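Local atomic coordinates of monoacylglycerol lipase (Palaeococcus ferrophilus, PDB entry 6QE2), a protein that probably hydrolyses monoacylglycerols to glycerol and free fatty acids, as a serine hydrolase of the alpha/beta-hydrolase fold. Residues F8-G14 with N37-G42; V43-D47 with I73-L77; I94-T99 with E187-I191; P194-L198 with A248-W252; M226-G230 with W241-F245. The contacts are given in a common frame with arbitrary orientation. Numbering follows the deposited sequence.

Interaction 1 (F8-G14 with N37-G42); sequences FGTPERG and NGAGFG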
# COMPACT_ATOMS: atom_id res chain seq x y z
N PHE A 8 -15.58 -5.80 7.32
CA PHE A 8 -16.72 -5.27 6.59
C PHE A 8 -17.25 -6.34 5.65
O PHE A 8 -16.48 -7.04 4.98
CB PHE A 8 -16.35 -4.02 5.77
CG PHE A 8 -15.82 -2.87 6.59
CD1 PHE A 8 -14.46 -2.67 6.73
CD2 PHE A 8 -16.69 -1.99 7.21
CE1 PHE A 8 -13.98 -1.61 7.48
CE2 PHE A 8 -16.22 -0.93 7.96
CZ PHE A 8 -14.86 -0.74 8.10
N GLY A 9 -18.57 -6.47 5.59
CA GLY A 9 -19.20 -7.34 4.62
C GLY A 9 -19.15 -8.81 5.01
O GLY A 9 -18.75 -9.19 6.11
N THR A 10 -19.59 -9.64 4.07
CA THR A 10 -19.67 -11.08 4.21
C THR A 10 -18.73 -11.74 3.21
O THR A 10 -18.78 -11.41 2.02
CB THR A 10 -21.11 -11.58 3.98
OG1 THR A 10 -22.00 -10.89 4.87
CG2 THR A 10 -21.21 -13.07 4.25
N PRO A 11 -17.91 -12.70 3.63
CA PRO A 11 -16.85 -13.17 2.72
C PRO A 11 -17.31 -14.33 1.85
O PRO A 11 -16.70 -15.40 1.80
CB PRO A 11 -15.72 -13.57 3.69
CG PRO A 11 -16.52 -14.12 4.90
CD PRO A 11 -17.69 -13.17 5.01
N GLU A 12 -18.34 -14.06 1.05
CA GLU A 12 -18.84 -15.09 0.14
C GLU A 12 -17.79 -15.52 -0.88
O GLU A 12 -17.65 -16.71 -1.16
CB GLU A 12 -20.14 -14.60 -0.50
CG GLU A 12 -21.26 -14.45 0.63
CD GLU A 12 -22.51 -13.69 0.17
OE1 GLU A 12 -22.43 -12.96 -0.84
OE2 GLU A 12 -23.56 -13.79 0.83
N ARG A 13 -16.98 -14.57 -1.38
CA ARG A 13 -15.88 -14.82 -2.33
C ARG A 13 -14.52 -14.85 -1.66
O ARG A 13 -13.50 -14.98 -2.35
CB ARG A 13 -15.86 -13.73 -3.38
CG ARG A 13 -17.03 -13.68 -4.26
CD ARG A 13 -16.67 -12.82 -5.43
NE ARG A 13 -17.68 -12.94 -6.45
CZ ARG A 13 -17.63 -13.80 -7.45
NH1 ARG A 13 -16.58 -14.57 -7.63
NH2 ARG A 13 -18.65 -13.86 -8.30
N GLY A 14 -14.48 -14.80 -0.36
CA GLY A 14 -13.22 -14.75 0.35
C GLY A 14 -13.00 -13.38 0.97
O GLY A 14 -13.88 -12.52 0.98
N ASN A 37 -17.54 -5.28 -0.99
CA ASN A 37 -18.62 -5.95 -0.27
C ASN A 37 -19.78 -6.23 -1.22
O ASN A 37 -20.39 -7.31 -1.17
CB ASN A 37 -19.11 -5.11 0.91
CG ASN A 37 -18.11 -5.04 2.05
OD1 ASN A 37 -18.19 -4.15 2.89
ND2 ASN A 37 -17.16 -5.97 2.08
N GLY A 38 -20.12 -5.25 -2.06
CA GLY A 38 -21.19 -5.44 -3.03
C GLY A 38 -20.93 -6.56 -4.02
O GLY A 38 -21.87 -7.14 -4.56
N ALA A 39 -19.66 -6.86 -4.28
CA ALA A 39 -19.29 -7.94 -5.18
C ALA A 39 -19.15 -9.29 -4.48
O ALA A 39 -18.90 -10.30 -5.15
CB ALA A 39 -17.99 -7.61 -5.91
N GLY A 40 -19.29 -9.34 -3.15
CA GLY A 40 -19.26 -10.58 -2.41
C GLY A 40 -18.01 -10.84 -1.60
O GLY A 40 -17.85 -11.96 -1.09
N PHE A 41 -17.13 -9.86 -1.42
CA PHE A 41 -15.94 -10.02 -0.61
C PHE A 41 -16.16 -9.45 0.78
O PHE A 41 -16.85 -8.45 0.97
CB PHE A 41 -14.73 -9.33 -1.24
CG PHE A 41 -14.27 -9.94 -2.51
CD1 PHE A 41 -14.71 -9.44 -3.73
CD2 PHE A 41 -13.42 -11.03 -2.51
CE1 PHE A 41 -14.30 -10.00 -4.91
CE2 PHE A 41 -13.00 -11.59 -3.70
CZ PHE A 41 -13.44 -11.08 -4.89
N GLY A 42 -15.55 -10.10 1.77
CA GLY A 42 -15.32 -9.46 3.04
C GLY A 42 -14.03 -8.67 2.94
O GLY A 42 -13.14 -9.03 2.19
O HOH W 1 -20.33 -8.69 1.35

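Interaction 2 (V43-D47 with I73-L77); sequences VYAFD and IIEEL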
# COMPACT_ATOMS: atom_id res chain seq x y z
N VAL A 43 -13.96 -7.56 3.67
CA VAL A 43 -12.76 -6.73 3.71
C VAL A 43 -12.31 -6.63 5.15
O VAL A 43 -13.12 -6.30 6.03
CB VAL A 43 -12.98 -5.34 3.10
CG1 VAL A 43 -11.70 -4.50 3.22
CG2 VAL A 43 -13.43 -5.45 1.65
N TYR A 44 -11.04 -6.93 5.40
CA TYR A 44 -10.44 -6.79 6.72
C TYR A 44 -9.55 -5.56 6.66
O TYR A 44 -8.56 -5.54 5.92
CB TYR A 44 -9.64 -8.04 7.11
CG TYR A 44 -9.29 -8.12 8.58
CD1 TYR A 44 -8.47 -7.17 9.18
CD2 TYR A 44 -9.77 -9.16 9.37
CE1 TYR A 44 -8.15 -7.25 10.53
CE2 TYR A 44 -9.45 -9.24 10.71
CZ TYR A 44 -8.63 -8.28 11.28
OH TYR A 44 -8.30 -8.36 12.61
N ALA A 45 -9.92 -4.53 7.41
CA ALA A 45 -9.17 -3.28 7.43
C ALA A 45 -8.48 -3.12 8.77
O ALA A 45 -8.96 -3.59 9.80
CB ALA A 45 -10.09 -2.08 7.17
N PHE A 46 -7.33 -2.44 8.75
CA PHE A 46 -6.66 -2.08 9.98
C PHE A 46 -5.91 -0.79 9.73
O PHE A 46 -5.60 -0.44 8.59
CB PHE A 46 -5.69 -3.17 10.47
CG PHE A 46 -4.47 -3.35 9.60
CD1 PHE A 46 -4.51 -4.16 8.47
CD2 PHE A 46 -3.29 -2.68 9.89
CE1 PHE A 46 -3.39 -4.31 7.67
CE2 PHE A 46 -2.17 -2.81 9.08
CZ PHE A 46 -2.22 -3.63 7.97
N ASP A 47 -5.63 -0.07 10.81
CA ASP A 47 -4.75 1.09 10.75
C ASP A 47 -3.39 0.70 11.30
O ASP A 47 -3.31 0.08 12.37
CB ASP A 47 -5.35 2.28 11.51
CG ASP A 47 -6.53 2.91 10.79
OD1 ASP A 47 -6.83 2.48 9.65
OD2 ASP A 47 -7.17 3.83 11.34
N ILE A 73 -3.66 -11.41 11.01
CA ILE A 73 -4.97 -11.37 10.38
C ILE A 73 -5.27 -12.68 9.67
O ILE A 73 -6.38 -13.20 9.73
CB ILE A 73 -5.06 -10.16 9.43
CG1 ILE A 73 -5.00 -8.85 10.22
CG2 ILE A 73 -6.34 -10.24 8.59
CD1 ILE A 73 -4.84 -7.62 9.33
N ILE A 74 -4.27 -13.23 8.96
CA ILE A 74 -4.48 -14.50 8.27
C ILE A 74 -4.72 -15.63 9.27
O ILE A 74 -5.55 -16.52 9.04
CB ILE A 74 -3.30 -14.79 7.32
CG1 ILE A 74 -3.28 -13.78 6.18
CG2 ILE A 74 -3.38 -16.21 6.76
CD1 ILE A 74 -2.10 -13.92 5.25
N GLU A 75 -4.03 -15.60 10.41
CA GLU A 75 -4.30 -16.59 11.46
C GLU A 75 -5.72 -16.47 11.99
O GLU A 75 -6.40 -17.48 12.22
CB GLU A 75 -3.31 -16.42 12.62
CG GLU A 75 -3.48 -17.51 13.69
CD GLU A 75 -2.47 -17.41 14.83
OE1 GLU A 75 -1.25 -17.50 14.58
OE2 GLU A 75 -2.92 -17.28 15.99
N GLU A 76 -6.19 -15.23 12.19
CA GLU A 76 -7.55 -15.01 12.68
C GLU A 76 -8.59 -15.49 11.68
O GLU A 76 -9.60 -16.10 12.06
CB GLU A 76 -7.76 -13.53 12.97
CG GLU A 76 -9.18 -13.16 13.37
CD GLU A 76 -9.38 -11.66 13.48
OE1 GLU A 76 -8.37 -10.93 13.46
OE2 GLU A 76 -10.54 -11.22 13.59
N LEU A 77 -8.37 -15.23 10.39
CA LEU A 77 -9.35 -15.58 9.38
C LEU A 77 -9.40 -17.08 9.12
O LEU A 77 -10.45 -17.61 8.75
CB LEU A 77 -9.05 -14.85 8.07
CG LEU A 77 -9.21 -13.33 8.10
CD1 LEU A 77 -8.82 -12.70 6.77
CD2 LEU A 77 -10.62 -12.95 8.51

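Interaction 3 (I94-T99 with E187-I191); sequences IRYAET and EAERI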
# COMPACT_ATOMS: atom_id res chain seq x y z
N ILE A 94 3.47 -6.51 -1.55
CA ILE A 94 4.42 -7.20 -2.41
C ILE A 94 5.46 -7.94 -1.57
O ILE A 94 5.78 -9.10 -1.85
CB ILE A 94 5.08 -6.19 -3.37
CG1 ILE A 94 4.04 -5.71 -4.39
CG2 ILE A 94 6.29 -6.81 -4.07
CD1 ILE A 94 4.46 -4.48 -5.17
N ARG A 95 5.99 -7.29 -0.53
CA ARG A 95 6.94 -7.97 0.34
C ARG A 95 6.30 -9.15 1.06
O ARG A 95 6.96 -10.17 1.29
CB ARG A 95 7.54 -6.99 1.34
CG ARG A 95 8.45 -5.95 0.71
CD ARG A 95 9.79 -6.55 0.24
NE ARG A 95 10.54 -7.12 1.36
CZ ARG A 95 11.09 -8.33 1.36
NH1 ARG A 95 11.00 -9.10 0.28
NH2 ARG A 95 11.75 -8.77 2.43
N TYR A 96 5.02 -9.03 1.41
CA TYR A 96 4.33 -10.16 2.01
C TYR A 96 4.20 -11.32 1.02
O TYR A 96 4.43 -12.48 1.38
CB TYR A 96 2.95 -9.74 2.52
CG TYR A 96 2.41 -10.73 3.52
CD1 TYR A 96 2.69 -10.61 4.88
CD2 TYR A 96 1.66 -11.83 3.11
CE1 TYR A 96 2.22 -11.52 5.80
CE2 TYR A 96 1.18 -12.75 4.04
CZ TYR A 96 1.47 -12.59 5.37
OH TYR A 96 1.01 -13.50 6.30
N ALA A 97 3.84 -11.01 -0.23
CA ALA A 97 3.75 -12.05 -1.25
C ALA A 97 5.09 -12.71 -1.52
O ALA A 97 5.13 -13.86 -1.97
CB ALA A 97 3.19 -11.46 -2.55
N GLU A 98 6.19 -12.02 -1.22
CA GLU A 98 7.53 -12.57 -1.40
C GLU A 98 7.97 -13.41 -0.21
O GLU A 98 8.61 -14.45 -0.39
CB GLU A 98 8.52 -11.44 -1.65
CG GLU A 98 8.38 -10.87 -3.04
CD GLU A 98 9.14 -9.60 -3.26
OE1 GLU A 98 9.69 -9.03 -2.30
OE2 GLU A 98 9.20 -9.15 -4.43
N THR A 99 7.63 -12.99 1.00
CA THR A 99 8.14 -13.63 2.21
C THR A 99 7.18 -14.64 2.83
O THR A 99 7.62 -15.48 3.62
CB THR A 99 8.51 -12.58 3.25
OG1 THR A 99 7.36 -11.78 3.54
CG2 THR A 99 9.63 -11.67 2.72
N GLU A 187 13.79 -9.98 -4.56
CA GLU A 187 13.06 -11.20 -4.26
C GLU A 187 11.81 -11.38 -5.12
O GLU A 187 10.93 -12.16 -4.75
CB GLU A 187 12.70 -11.24 -2.77
CG GLU A 187 13.91 -11.10 -1.86
CD GLU A 187 13.58 -11.31 -0.39
OE1 GLU A 187 12.43 -11.67 -0.07
OE2 GLU A 187 14.49 -11.11 0.44
N ALA A 188 11.73 -10.68 -6.26
CA ALA A 188 10.53 -10.71 -7.08
C ALA A 188 10.15 -12.13 -7.50
O ALA A 188 8.96 -12.46 -7.59
CB ALA A 188 10.73 -9.83 -8.32
N GLU A 189 11.15 -12.98 -7.74
CA GLU A 189 10.89 -14.35 -8.18
C GLU A 189 10.26 -15.22 -7.10
O GLU A 189 9.81 -16.33 -7.41
CB GLU A 189 12.18 -14.99 -8.69
CG GLU A 189 12.78 -14.26 -9.88
CD GLU A 189 13.75 -15.12 -10.67
OE1 GLU A 189 14.13 -16.21 -10.20
OE2 GLU A 189 14.14 -14.69 -11.78
N ARG A 190 10.23 -14.77 -5.85
CA ARG A 190 9.62 -15.55 -4.78
C ARG A 190 8.10 -15.53 -4.83
O ARG A 190 7.46 -16.40 -4.22
CB ARG A 190 10.09 -15.05 -3.41
CG ARG A 190 11.59 -15.14 -3.21
CD ARG A 190 11.99 -14.77 -1.78
NE ARG A 190 11.50 -15.72 -0.79
CZ ARG A 190 11.48 -15.48 0.52
NH1 ARG A 190 11.91 -14.32 0.99
NH2 ARG A 190 11.02 -16.40 1.36
N ILE A 191 7.51 -14.56 -5.53
CA ILE A 191 6.06 -14.47 -5.58
C ILE A 191 5.51 -15.63 -6.40
O ILE A 191 5.96 -15.88 -7.53
CB ILE A 191 5.61 -13.13 -6.16
CG1 ILE A 191 6.02 -11.99 -5.20
CG2 ILE A 191 4.06 -13.18 -6.36
CD1 ILE A 191 5.48 -10.66 -5.53
O HOH W 2 13.50 -11.20 3.01
O HOH W 3 10.42 -15.82 4.25

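Interaction 4 (P194-L198 with A248-W252); sequences PVLLL and AIVEW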
# COMPACT_ATOMS: atom_id res chain seq x y z
N PRO A 194 -1.05 -14.75 -7.96
CA PRO A 194 -1.28 -13.77 -9.03
C PRO A 194 -1.10 -12.34 -8.54
O PRO A 194 -1.37 -12.01 -7.39
CB PRO A 194 -2.73 -14.04 -9.44
CG PRO A 194 -2.97 -15.46 -9.07
CD PRO A 194 -2.20 -15.66 -7.79
N VAL A 195 -0.66 -11.48 -9.46
CA VAL A 195 -0.27 -10.10 -9.14
C VAL A 195 -1.00 -9.14 -10.07
O VAL A 195 -1.09 -9.37 -11.28
CB VAL A 195 1.25 -9.90 -9.27
CG1 VAL A 195 1.62 -8.41 -9.14
CG2 VAL A 195 2.00 -10.74 -8.27
N LEU A 196 -1.51 -8.05 -9.50
CA LEU A 196 -2.01 -6.91 -10.27
C LEU A 196 -1.35 -5.64 -9.75
O LEU A 196 -1.42 -5.35 -8.55
CB LEU A 196 -3.54 -6.79 -10.17
CG LEU A 196 -4.18 -5.53 -10.75
CD1 LEU A 196 -3.94 -5.41 -12.26
CD2 LEU A 196 -5.68 -5.49 -10.43
N LEU A 197 -0.68 -4.91 -10.64
CA LEU A 197 -0.09 -3.62 -10.31
C LEU A 197 -0.85 -2.52 -11.04
O LEU A 197 -1.13 -2.65 -12.24
CB LEU A 197 1.39 -3.60 -10.73
CG LEU A 197 2.24 -4.75 -10.20
CD1 LEU A 197 3.63 -4.69 -10.82
CD2 LEU A 197 2.34 -4.70 -8.68
N LEU A 198 -1.15 -1.43 -10.34
CA LEU A 198 -1.87 -0.30 -10.91
C LEU A 198 -1.07 0.98 -10.66
O LEU A 198 -0.73 1.28 -9.51
CB LEU A 198 -3.27 -0.15 -10.30
CG LEU A 198 -4.18 -1.38 -10.29
CD1 LEU A 198 -4.41 -1.78 -8.85
CD2 LEU A 198 -5.50 -1.10 -10.98
N ALA A 248 -11.47 -2.01 -12.20
CA ALA A 248 -10.43 -2.96 -12.55
C ALA A 248 -10.05 -3.82 -11.37
O ALA A 248 -9.81 -4.99 -11.50
CB ALA A 248 -9.20 -2.24 -13.07
N ILE A 249 -9.97 -3.21 -10.21
CA ILE A 249 -9.62 -3.94 -9.01
C ILE A 249 -10.68 -4.99 -8.72
O ILE A 249 -10.37 -6.15 -8.54
CB ILE A 249 -9.46 -2.98 -7.83
CG1 ILE A 249 -8.19 -2.17 -7.99
CG2 ILE A 249 -9.43 -3.75 -6.52
CD1 ILE A 249 -8.22 -0.85 -7.28
N VAL A 250 -11.93 -4.57 -8.68
CA VAL A 250 -13.01 -5.50 -8.39
C VAL A 250 -13.08 -6.62 -9.42
O VAL A 250 -13.17 -7.78 -9.07
CB VAL A 250 -14.37 -4.80 -8.28
CG1 VAL A 250 -15.46 -5.82 -8.02
CG2 VAL A 250 -14.34 -3.77 -7.18
N GLU A 251 -13.03 -6.26 -10.69
CA GLU A 251 -13.09 -7.28 -11.74
C GLU A 251 -11.95 -8.28 -11.61
O GLU A 251 -12.17 -9.49 -11.77
CB GLU A 251 -13.07 -6.63 -13.12
CG GLU A 251 -14.38 -5.93 -13.48
CD GLU A 251 -14.40 -5.40 -14.91
OE1 GLU A 251 -13.39 -5.58 -15.63
OE2 GLU A 251 -15.42 -4.80 -15.30
N TRP A 252 -10.73 -7.81 -11.32
CA TRP A 252 -9.61 -8.73 -11.17
C TRP A 252 -9.83 -9.67 -9.99
O TRP A 252 -9.58 -10.88 -10.09
CB TRP A 252 -8.31 -7.93 -10.99
CG TRP A 252 -7.04 -8.73 -11.04
CD1 TRP A 252 -6.26 -8.96 -12.13
CD2 TRP A 252 -6.39 -9.38 -9.93
NE1 TRP A 252 -5.17 -9.72 -11.78
CE2 TRP A 252 -5.22 -9.99 -10.44
CE3 TRP A 252 -6.68 -9.52 -8.57
CZ2 TRP A 252 -4.34 -10.72 -9.64
CZ3 TRP A 252 -5.81 -10.24 -7.77
CH2 TRP A 252 -4.66 -10.83 -8.31
O HOH W 4 -2.71 -10.87 -12.91

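Interaction 5 (M226-G230 with W241-F245); sequences MEFKG and WGEEF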
# COMPACT_ATOMS: atom_id res chain seq x y z
N MET A 226 -1.44 -2.36 -15.02
CA MET A 226 -2.37 -1.43 -15.64
C MET A 226 -1.92 -0.00 -15.39
O MET A 226 -1.73 0.40 -14.24
CB MET A 226 -3.79 -1.63 -15.10
CG MET A 226 -4.33 -3.01 -15.34
SD MET A 226 -6.03 -3.10 -14.78
CE MET A 226 -6.81 -1.98 -15.93
N GLU A 227 -1.79 0.77 -16.46
CA GLU A 227 -1.40 2.17 -16.37
C GLU A 227 -2.60 3.07 -16.63
O GLU A 227 -3.47 2.76 -17.45
CB GLU A 227 -0.28 2.48 -17.37
CG GLU A 227 0.90 1.53 -17.25
CD GLU A 227 2.19 2.14 -17.75
OE1 GLU A 227 2.19 3.35 -18.05
OE2 GLU A 227 3.19 1.40 -17.84
N PHE A 228 -2.62 4.20 -15.94
CA PHE A 228 -3.71 5.17 -16.05
C PHE A 228 -3.08 6.49 -16.48
O PHE A 228 -2.50 7.21 -15.67
CB PHE A 228 -4.47 5.27 -14.74
CG PHE A 228 -5.15 3.98 -14.36
CD1 PHE A 228 -4.45 2.98 -13.71
CD2 PHE A 228 -6.48 3.76 -14.68
CE1 PHE A 228 -5.06 1.78 -13.39
CE2 PHE A 228 -7.10 2.57 -14.35
CZ PHE A 228 -6.39 1.58 -13.70
N LYS A 229 -3.21 6.78 -17.77
CA LYS A 229 -2.47 7.88 -18.39
C LYS A 229 -2.84 9.21 -17.76
O LYS A 229 -4.02 9.60 -17.75
CB LYS A 229 -2.74 7.89 -19.89
CG LYS A 229 -1.99 8.99 -20.64
CD LYS A 229 -2.30 8.94 -22.12
CE LYS A 229 -1.56 10.03 -22.87
NZ LYS A 229 -0.09 9.92 -22.68
N GLY A 230 -1.84 9.91 -17.23
CA GLY A 230 -2.02 11.22 -16.65
C GLY A 230 -2.32 11.24 -15.17
O GLY A 230 -2.19 12.30 -14.55
N TRP A 241 -10.05 8.78 -14.07
CA TRP A 241 -9.79 7.36 -13.92
C TRP A 241 -10.33 6.71 -12.65
O TRP A 241 -10.25 5.48 -12.53
CB TRP A 241 -8.27 7.14 -13.96
CG TRP A 241 -7.65 7.47 -15.25
CD1 TRP A 241 -6.71 8.42 -15.49
CD2 TRP A 241 -7.87 6.80 -16.49
NE1 TRP A 241 -6.32 8.37 -16.82
CE2 TRP A 241 -7.01 7.38 -17.45
CE3 TRP A 241 -8.69 5.74 -16.87
CZ2 TRP A 241 -6.98 6.97 -18.76
CZ3 TRP A 241 -8.66 5.31 -18.17
CH2 TRP A 241 -7.81 5.93 -19.11
N GLY A 242 -10.86 7.48 -11.70
CA GLY A 242 -11.18 6.95 -10.37
C GLY A 242 -12.16 5.80 -10.45
O GLY A 242 -11.95 4.75 -9.83
N GLU A 243 -13.17 5.92 -11.32
CA GLU A 243 -14.18 4.87 -11.39
C GLU A 243 -13.64 3.63 -12.08
O GLU A 243 -13.87 2.49 -11.64
CB GLU A 243 -15.42 5.39 -12.12
CG GLU A 243 -16.54 4.39 -11.97
CD GLU A 243 -17.67 4.63 -12.95
OE1 GLU A 243 -17.91 5.81 -13.29
OE2 GLU A 243 -18.26 3.65 -13.42
N GLU A 244 -12.89 3.83 -13.15
CA GLU A 244 -12.26 2.73 -13.88
C GLU A 244 -11.27 1.98 -13.01
O GLU A 244 -11.15 0.76 -13.08
CB GLU A 244 -11.59 3.24 -15.16
CG GLU A 244 -11.19 2.14 -16.12
CD GLU A 244 -11.05 2.64 -17.55
OE1 GLU A 244 -11.61 3.72 -17.85
OE2 GLU A 244 -10.40 1.96 -18.37
N PHE A 245 -10.54 2.74 -12.19
CA PHE A 245 -9.54 2.16 -11.30
C PHE A 245 -10.22 1.22 -10.32
O PHE A 245 -9.75 0.11 -10.08
CB PHE A 245 -8.84 3.31 -10.57
CG PHE A 245 -7.93 2.87 -9.46
CD1 PHE A 245 -6.68 2.34 -9.73
CD2 PHE A 245 -8.30 3.04 -8.14
CE1 PHE A 245 -5.84 1.95 -8.71
CE2 PHE A 245 -7.46 2.66 -7.11
CZ PHE A 245 -6.23 2.12 -7.40

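Interaction 1 (F8-G14 with N37-G42)
Exposed Arg13 has the largest area buried here (75 Å²) and grips the turn after helix 30-38 with backbone and side chain. Its N donates to Gly40 O (2.8 Å, 158°), its NE makes a weak hydrogen bond to Ala39 O (3.2 Å), and its CB lies over the face of the Phe41 ring, 3.8 Å from the centroid, as a CH-pi contact. Gly40, with positive phi, ends the helix in a Schellman motif; a CB on it would press against Arg13 CG and its own preceding carbonyl. The turn thus delivers the chain from helix 30-38 into strand 42-46 of the alpha/beta-hydrolase sheet, while 8-14 connects strands 5-8 and 15-19 past it. Phe41, buried, also packs on Leu253 and Val254 of helix 242-256. Beside it Gly42 N donates to Gly14 O (3.0 Å). Farther along, Asn37 ND2 hydrogen-bonds Phe41 O at 2.7 Å and, weakly, Phe8 O at 3.2 Å, and a water joins Asn37 O (2.9 Å) to Thr10 N (3.0 Å).

Interaction 2 (V43-D47 with I73-L77)
Strand 43-46 and helix 73-77 run roughly antiparallel, their N-to-C directions 142° apart and their axes 11.1 Å from each other at closest approach. The nearest CA atoms, those of Tyr44 and Ile73, are 8.0 Å apart, so side chains fill the gap. This is the strand-helix layering of the alpha/beta-hydrolase fold, in which helix 63-77 packs on one face of the central sheet. Tyr44 and Phe46, two residues apart on the strand, both direct CA-to-CB toward the helix, whereas Ala45 between them points away. Ile73 fits against both aromatics: its CG2 sits over the face of the Tyr44 ring, 3.6 Å from the centroid and 10° off the normal, and its CD1 reaches Tyr44 CE1 at 3.5 Å and Phe46 CD1 at 3.6 Å. One helical turn on, Leu77 CD2 meets Tyr44 CD2 at 4.0 Å. Ile73 and Leu77 also touch Val17 and Trp15 of strand 15-19, which extends the apolar layer across the sheet. At the exposed margin polar groups take over. Arg5 NH1 hydrogen-bonds the Tyr44 hydroxyl, and Tyr44 OH itself donates to Glu76 OE1 at 2.7 Å.

Interaction 3 (I94-T99 with E187-I191)
A four-membered salt-bridge network joins the C-terminal part of helix 88-99, the helix that follows the probable nucleophile elbow of this alpha/beta hydrolase, to the short 3-10 segment 188-190 leading toward strand 195-200. Charges come first. Arg95 NH1 bridges to Glu187 OE1 across the interface (3.0 Å, 167°) and to Glu98 OE1 within its own helix (2.9 Å); Glu187 OE1 in turn receives Arg190 NH1 at 2.9 Å. The two arginines thereby offset the carboxylates, whose Glu98 OE1 and Glu187 OE1 are 4.4 Å apart. Asn180 OD1 on helix 171-186 accepts from Arg95 NE. Face contact adds to this: the Arg190 guanidinium lies flat against the helix end, with Glu98 O 3.2 Å from its CZ.

Apolar packing is centred on Ile191, whose CD1 approaches Ala97 CB at 3.8 Å and Ile94 CG2 at 4.2 Å, while its CG1 rests 3.4 Å from Glu98 CG. The aliphatic part of Glu98 thus packs against 187-191, its CG also lying 3.3 Å from Glu187 O. Two waters complete the junction. One accepts from Arg95 NH2 (3.1 Å) and donates to Glu187 OE2 (2.8 Å); the other accepts from Arg190 NH2 at 3.0 Å and donates to Thr99 O at 2.9 Å.

Interaction 4 (P194-L198 with A248-W252)
In the alpha/beta-hydrolase fold the final helix packs against the central sheet, and here helix 248-252 runs almost exactly antiparallel to strand 195-198 (175°), with axes 10.5 Å apart. Trp252 dominates the contact. Its t rotamer (chi1 -171°, chi2 94°) extends the indole from the helix to the strand, where its face receives Leu196: CB stands 3.7 Å from the centroid of the five-membered ring, 12° off the normal, and CD2 is 3.6 Å from Trp252 CG. Leu196 adopts the tp rotamer, which brings CD2 over the indole face. The six-membered end of the indole reaches the start of the strand, Trp252 CZ2 meeting Pro194 CB at 3.7 Å and CH2 lying 3.6 Å from Pro194 O at the ring edge.

Leu198, also directed toward the helix, has a chi2 of 114°, between the usual wells. In this conformation CD1 meets Ile249 CG1 at 3.9 Å and CD2 meets Ala248 CB at 4.4 Å. Leu197 faces the other side of the sheet and touches Ala109 of strand 106-110. Beyond the segments, the Trp252 ring stacks on His256, and Leu198 packs on Phe228 of the next strand. The indole nitrogen has a polar partner despite the apolar setting: a water accepts from Trp252 NE1 at 2.9 Å and donates to Val195 O at 2.7 Å.

Interaction 5 (M226-G230 with W241-F245)
Three aromatic rings from two short segments meet in a cluster, with Phe228 in contact with both of the others. The Phe228 ring turns its edge to the face of Trp241 in an offset edge-to-face pair (centroids of the Phe228 ring and the Trp241 five-membered ring 5.6 Å apart, planes at 76°), and Phe245 in turn points its edge at the face of Phe228 (centroids 5.8 Å, planes at 76°). The closest atoms are Phe228 CD2 and Trp241 CE3 at 3.7 Å, and Phe228 CE1 and Phe245 CD1 at 4.0 Å. Phe228 CB also lies over the indole, 3.9 Å from the five-membered ring centroid and 10° off its normal, a CH-pi contact. The same indole fixes the loop beyond the strand: Trp241 NE1 donates to Lys229 O at 2.8 Å (158°). Trp241 O accepts from Phe245 N at 2.8 Å in the first turn of the helix. Phe245 extends the aromatic packing to Phe236, and both Phe228 and Phe245 touch Ile235. Strand 223-228 and helix 242-256 here flank the loop that carries His233, probably the histidine of the Ser-His-Asp triad, a placement characteristic of the alpha/beta-hydrolase fold.

All five contacts involve the central mixed sheet or its connections. Interactions 1, 2 and 3 come in series along the chain, followed by interaction 4 with interaction 5 nested inside the loop it closes. Interactions 1 and 2 lie toward the sheet edge formed by strand 5-8, centres 13 Å apart, joined by the pairing of Phe8 with Val43 between strands 5-8 and 42-46. Interactions 4 and 5, 12 Å apart, share helix 242-256 and the neighbouring strands 195-200 and 223-228. Interaction 3 touches interaction 2 through Ile74 and Tyr96, and interaction 4 through Ile94 and Leu197. Ala39 on Val250 links interactions 1 and 4, so helices and strands distant in sequence form one continuous alpha/beta-hydrolase body.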